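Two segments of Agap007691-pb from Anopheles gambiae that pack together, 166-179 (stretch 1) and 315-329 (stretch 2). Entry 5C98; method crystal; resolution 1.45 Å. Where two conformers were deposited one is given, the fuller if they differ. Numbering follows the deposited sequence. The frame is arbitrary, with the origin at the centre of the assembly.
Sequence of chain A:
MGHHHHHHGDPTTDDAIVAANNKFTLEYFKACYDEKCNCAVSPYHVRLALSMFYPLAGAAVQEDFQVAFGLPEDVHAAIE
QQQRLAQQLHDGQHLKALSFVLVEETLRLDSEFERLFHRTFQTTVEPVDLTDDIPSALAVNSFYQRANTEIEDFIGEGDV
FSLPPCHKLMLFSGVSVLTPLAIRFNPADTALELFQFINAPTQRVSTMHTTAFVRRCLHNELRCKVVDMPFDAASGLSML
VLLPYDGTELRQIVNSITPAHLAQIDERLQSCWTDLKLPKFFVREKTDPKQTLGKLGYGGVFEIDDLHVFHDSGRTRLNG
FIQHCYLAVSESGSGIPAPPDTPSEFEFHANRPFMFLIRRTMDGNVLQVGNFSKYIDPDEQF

Stretch 1 (166-179) CHKLMLFSGVSVLT
Stretch 2, residues 315-329: RTRLNGFIQHCYLAV

The two stretches form neighbouring parallel β-strands, 169–177 and approximately 320–328, whose axes run 4° apart and approach to 4.6 Å. Leu 171 lies beside Phe 321, Ser 173 beside Gln 323 and Val 175 beside Cys 325, with CA–CA distances of 4.7, 4.6 and 4.8 Å. Together the stretches bury 1095 Å².

Stretch 2 enters in an extended conformation. Thr 316 (chi1 t) directs its CB toward stretch 1, and its CG2 lies 4.2 Å from Leu 169 CD2. Leu 318 (t, p) brings CD1 to 3.8 Å from Leu 169 CG (t, p) and 4.1 Å from Leu 171 CB (t, p).

Asn 319 (phi/psi -79/-21, chi1 m, chi2 112°) breaks the extended run just before the strand pairing. Its OD1 accepts from Lys 168 N (2.9 Å) and Leu 169 N (3.1 Å), while Asn 319 N donates to Leu 169 O at 2.9 Å. Its CB also sits over a face of the His 167 ring (chi1 m, chi2 -16°), 3.7 Å from the centroid. Gly 320 (-169/154) leaves room for Met 170 (m, t, p): a CB here would fall 2.6 Å from Met 170 CE.

From this point the parallel ladder is regular. Gly 320 O accepts from Leu 171 N (3.0 Å), and Ile 322 N donates to Leu 171 O (3.2 Å); Ile 322 O receives Ser 173 N (3.0 Å), and His 324 N donates to Ser 173 O (2.9 Å). Leu 171, Ser 173 and Val 175 thus each bond through both N and O to the residues flanking their partners. Short CA–H···O contacts fill the spaces between, as from Phe 321 CA to Leu 171 O (3.2 Å).

Phe 321 (chi1 t, chi2 8°) shares a face of the sheet with Leu 171, whose CD2 stands 3.5 Å above the ring centroid and only 5° off its normal; Ser 173 CB meets the ring edge, 3.7 Å from Phe 321 CE1. On the other face, Ile 322 (m, m) sets CB 4.0 Å from Phe 172 CD1 (chi1 m, chi2 -89°). Gln 323 (t, t, 73°) returns to the Phe 321 side, where NE2 donates an almost linear hydrogen bond to Ser 173 OG (chi1 t) at 2.9 Å. His 324 (chi1 -149°) points to the Ile 322 face beside Gly 174, and its O accepts from Val 175 N at 3.2 Å.

Cys 325 (m) places SG 4.0 Å from Val 175 CB (chi1 t). Tyr 326 N donates to Val 175 O (3.0 Å), and Tyr 326 O accepts from Val 177 N (2.9 Å). The tyrosine side chain (t, chi2 81°) packs CB 3.6 Å from Ser 176 OG (chi1 m) and CD2 3.9 Å from Leu 178 CD2 (m, t). Leu 327 (t, p) meets Val 177 (t), CD1 to CG1 at 3.7 Å.

At Ala 328 the direct ladder gives way to water: one molecule accepts from Ala 328 N (3.1 Å) and lies 2.6 Å from Val 177 O.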

# COMPACT_ATOMS: atom_id res chain seq x y z
N CYS A 166 9.86 24.92 11.89
CA CYS A 166 8.84 24.16 11.19
C CYS A 166 9.46 23.23 10.14
O CYS A 166 10.62 23.37 9.73
CB CYS A 166 7.83 25.09 10.54
SG CYS A 166 6.92 26.04 11.79
N HIS A 167 8.65 22.27 9.71
CA HIS A 167 9.09 21.30 8.71
C HIS A 167 9.47 21.99 7.41
O HIS A 167 8.91 23.03 7.05
CB HIS A 167 7.94 20.35 8.41
CG HIS A 167 7.61 19.44 9.54
ND1 HIS A 167 8.45 19.23 10.61
CD2 HIS A 167 6.53 18.64 9.74
CE1 HIS A 167 7.89 18.36 11.43
NE2 HIS A 167 6.73 17.99 10.93
N LYS A 168 10.44 21.39 6.70
CA LYS A 168 10.88 21.88 5.39
C LYS A 168 10.49 20.98 4.23
O LYS A 168 10.43 21.47 3.10
CB LYS A 168 12.40 22.04 5.35
CG LYS A 168 12.96 23.02 6.38
CD LYS A 168 14.48 23.10 6.25
CE LYS A 168 15.15 23.51 7.54
NZ LYS A 168 14.81 24.90 7.91
N LEU A 169 10.22 19.69 4.48
CA LEU A 169 10.13 18.70 3.41
C LEU A 169 9.25 17.56 3.88
O LEU A 169 9.55 16.92 4.90
CB LEU A 169 11.52 18.14 3.11
CG LEU A 169 11.60 17.07 2.04
CD1 LEU A 169 11.30 17.64 0.65
CD2 LEU A 169 13.01 16.44 2.03
N MET A 170 8.20 17.25 3.12
CA MET A 170 7.30 16.15 3.46
C MET A 170 6.89 15.41 2.21
O MET A 170 6.78 15.99 1.13
CB MET A 170 6.03 16.65 4.13
CG MET A 170 6.32 17.50 5.37
SD MET A 170 4.86 17.75 6.39
CE MET A 170 4.74 16.15 7.16
N LEU A 171 6.67 14.10 2.37
CA LEU A 171 6.39 13.20 1.26
C LEU A 171 5.07 12.50 1.51
O LEU A 171 4.73 12.19 2.65
CB LEU A 171 7.50 12.14 1.15
CG LEU A 171 7.39 11.11 0.02
CD1 LEU A 171 7.40 11.77 -1.36
CD2 LEU A 171 8.53 10.12 0.17
N PHE A 172 4.32 12.23 0.44
CA PHE A 172 3.03 11.57 0.48
C PHE A 172 2.93 10.53 -0.62
O PHE A 172 3.45 10.74 -1.71
CB PHE A 172 1.90 12.60 0.38
CG PHE A 172 2.03 13.67 1.40
CD1 PHE A 172 1.45 13.52 2.66
CD2 PHE A 172 2.80 14.79 1.17
CE1 PHE A 172 1.63 14.50 3.62
CE2 PHE A 172 2.99 15.73 2.14
CZ PHE A 172 2.40 15.60 3.35
N SER A 173 2.30 9.39 -0.30
CA SER A 173 2.06 8.31 -1.25
C SER A 173 0.60 7.94 -1.18
O SER A 173 0.09 7.66 -0.09
CB SER A 173 2.88 7.09 -0.85
OG SER A 173 2.34 5.92 -1.45
N GLY A 174 -0.07 7.91 -2.32
CA GLY A 174 -1.41 7.36 -2.41
C GLY A 174 -1.42 6.16 -3.34
O GLY A 174 -0.98 6.30 -4.48
N VAL A 175 -1.94 5.00 -2.91
CA VAL A 175 -2.07 3.83 -3.76
C VAL A 175 -3.51 3.33 -3.68
O VAL A 175 -3.95 2.86 -2.63
CB VAL A 175 -1.10 2.71 -3.41
CG1 VAL A 175 -1.32 1.50 -4.32
CG2 VAL A 175 0.34 3.25 -3.55
N SER A 176 -4.22 3.42 -4.79
CA SER A 176 -5.63 3.07 -4.88
C SER A 176 -5.82 2.01 -5.93
O SER A 176 -5.46 2.21 -7.09
CB SER A 176 -6.49 4.28 -5.21
OG SER A 176 -6.33 5.24 -4.19
N VAL A 177 -6.39 0.88 -5.53
CA VAL A 177 -6.77 -0.16 -6.46
C VAL A 177 -8.21 0.12 -6.86
O VAL A 177 -9.10 0.10 -6.01
CB VAL A 177 -6.64 -1.55 -5.81
CG1 VAL A 177 -7.17 -2.63 -6.77
CG2 VAL A 177 -5.21 -1.77 -5.39
N LEU A 178 -8.44 0.39 -8.14
CA LEU A 178 -9.72 0.86 -8.64
C LEU A 178 -10.40 -0.12 -9.60
O LEU A 178 -11.60 0.03 -9.85
CB LEU A 178 -9.54 2.22 -9.33
CG LEU A 178 -8.86 3.27 -8.46
CD1 LEU A 178 -8.48 4.50 -9.28
CD2 LEU A 178 -9.75 3.65 -7.29
N THR A 179 -9.69 -1.12 -10.09
CA THR A 179 -10.28 -2.03 -11.05
C THR A 179 -11.32 -2.92 -10.37
O THR A 179 -11.11 -3.35 -9.23
CB THR A 179 -9.17 -2.88 -11.67
OG1 THR A 179 -8.35 -2.06 -12.50
CG2 THR A 179 -9.73 -3.94 -12.52
N ARG A 315 21.81 20.41 4.33
CA ARG A 315 21.07 19.17 4.15
C ARG A 315 19.97 19.04 5.20
O ARG A 315 20.11 19.51 6.33
CB ARG A 315 22.02 17.96 4.27
CG ARG A 315 22.85 17.71 3.04
CD ARG A 315 23.81 16.54 3.22
NE ARG A 315 24.73 16.51 2.11
CZ ARG A 315 24.53 15.89 0.95
NH1 ARG A 315 23.43 15.14 0.76
NH2 ARG A 315 25.44 16.02 0.01
N THR A 316 18.87 18.41 4.80
CA THR A 316 17.70 18.29 5.65
C THR A 316 17.27 16.84 5.74
O THR A 316 17.46 16.05 4.82
CB THR A 316 16.51 19.14 5.15
OG1 THR A 316 15.39 18.97 6.04
CG2 THR A 316 16.07 18.74 3.76
N ARG A 317 16.66 16.48 6.87
CA ARG A 317 15.96 15.22 6.98
C ARG A 317 14.61 15.32 6.30
O ARG A 317 14.10 16.41 6.02
CB ARG A 317 15.75 14.86 8.45
CG ARG A 317 14.85 15.87 9.17
CD ARG A 317 14.88 15.69 10.68
NE ARG A 317 16.18 16.04 11.23
CZ ARG A 317 16.60 15.68 12.44
NH1 ARG A 317 15.82 14.94 13.23
NH2 ARG A 317 17.81 16.05 12.87
N LEU A 318 14.02 14.17 6.03
CA LEU A 318 12.63 14.12 5.60
C LEU A 318 11.78 14.24 6.85
O LEU A 318 11.89 13.42 7.76
CB LEU A 318 12.39 12.81 4.88
CG LEU A 318 10.99 12.58 4.32
CD1 LEU A 318 10.53 13.74 3.45
CD2 LEU A 318 10.96 11.24 3.56
N ASN A 319 10.95 15.29 6.91
CA ASN A 319 10.21 15.57 8.15
C ASN A 319 8.98 14.69 8.35
O ASN A 319 8.53 14.54 9.49
CB ASN A 319 9.78 17.04 8.20
CG ASN A 319 10.95 17.96 8.25
OD1 ASN A 319 11.21 18.70 7.30
ND2 ASN A 319 11.72 17.88 9.33
N GLY A 320 8.45 14.08 7.29
CA GLY A 320 7.30 13.23 7.40
C GLY A 320 7.08 12.48 6.11
O GLY A 320 7.51 12.93 5.04
N PHE A 321 6.43 11.32 6.23
CA PHE A 321 6.05 10.52 5.06
C PHE A 321 4.77 9.80 5.46
O PHE A 321 4.80 8.94 6.34
CB PHE A 321 7.16 9.53 4.70
CG PHE A 321 6.91 8.71 3.45
CD1 PHE A 321 5.83 9.00 2.61
CD2 PHE A 321 7.75 7.67 3.11
CE1 PHE A 321 5.60 8.24 1.44
CE2 PHE A 321 7.50 6.91 1.96
CZ PHE A 321 6.45 7.21 1.14
N ILE A 322 3.65 10.18 4.84
CA ILE A 322 2.35 9.59 5.07
C ILE A 322 1.89 8.88 3.81
O ILE A 322 2.04 9.41 2.70
CB ILE A 322 1.31 10.67 5.48
CG1 ILE A 322 1.72 11.35 6.79
CG2 ILE A 322 -0.07 10.07 5.59
CD1 ILE A 322 1.82 10.44 7.99
N GLN A 323 1.30 7.71 3.99
CA GLN A 323 0.68 6.95 2.91
C GLN A 323 -0.81 6.78 3.18
O GLN A 323 -1.24 6.65 4.33
CB GLN A 323 1.31 5.58 2.74
CG GLN A 323 0.77 4.77 1.60
CD GLN A 323 1.60 3.53 1.32
OE1 GLN A 323 1.58 2.55 2.07
NE2 GLN A 323 2.35 3.56 0.22
N HIS A 324 -1.61 6.77 2.11
CA HIS A 324 -3.04 6.50 2.21
C HIS A 324 -3.41 5.57 1.07
O HIS A 324 -3.08 5.84 -0.09
CB HIS A 324 -3.84 7.81 2.12
CG HIS A 324 -5.12 7.81 2.89
ND1 HIS A 324 -5.53 8.89 3.63
CD2 HIS A 324 -6.10 6.88 3.00
CE1 HIS A 324 -6.71 8.63 4.17
NE2 HIS A 324 -7.08 7.41 3.81
N CYS A 325 -4.02 4.44 1.42
CA CYS A 325 -4.33 3.41 0.45
C CYS A 325 -5.81 3.14 0.43
O CYS A 325 -6.51 3.30 1.44
CB CYS A 325 -3.61 2.12 0.79
SG CYS A 325 -1.81 2.19 0.50
N TYR A 326 -6.29 2.68 -0.72
CA TYR A 326 -7.69 2.37 -0.93
C TYR A 326 -7.83 1.08 -1.73
O TYR A 326 -7.07 0.85 -2.68
CB TYR A 326 -8.35 3.49 -1.73
CG TYR A 326 -9.79 3.22 -2.17
CD1 TYR A 326 -10.84 3.40 -1.29
CD2 TYR A 326 -10.06 2.78 -3.45
CE1 TYR A 326 -12.18 3.13 -1.69
CE2 TYR A 326 -11.38 2.51 -3.86
CZ TYR A 326 -12.43 2.71 -2.99
OH TYR A 326 -13.75 2.46 -3.39
N LEU A 327 -8.82 0.28 -1.35
CA LEU A 327 -9.25 -0.92 -2.06
C LEU A 327 -10.72 -1.13 -1.74
O LEU A 327 -11.14 -0.95 -0.60
CB LEU A 327 -8.48 -2.15 -1.56
CG LEU A 327 -8.99 -3.50 -2.05
CD1 LEU A 327 -8.77 -3.69 -3.56
CD2 LEU A 327 -8.31 -4.61 -1.30
N ALA A 328 -11.52 -1.52 -2.74
CA ALA A 328 -12.90 -1.93 -2.50
C ALA A 328 -13.24 -3.12 -3.39
O ALA A 328 -12.58 -3.36 -4.41
CB ALA A 328 -13.85 -0.76 -2.73
N VAL A 329 -14.21 -3.94 -2.96
CA VAL A 329 -14.73 -5.00 -3.81
C VAL A 329 -16.24 -4.85 -3.96
O VAL A 329 -16.90 -4.23 -3.12
CB VAL A 329 -14.35 -6.43 -3.34
CG1 VAL A 329 -12.85 -6.66 -3.46
CG2 VAL A 329 -14.84 -6.68 -1.92
O HOH W 1 -11.59 -0.61 -5.75
O HOH W 2 -12.53 -2.78 -7.05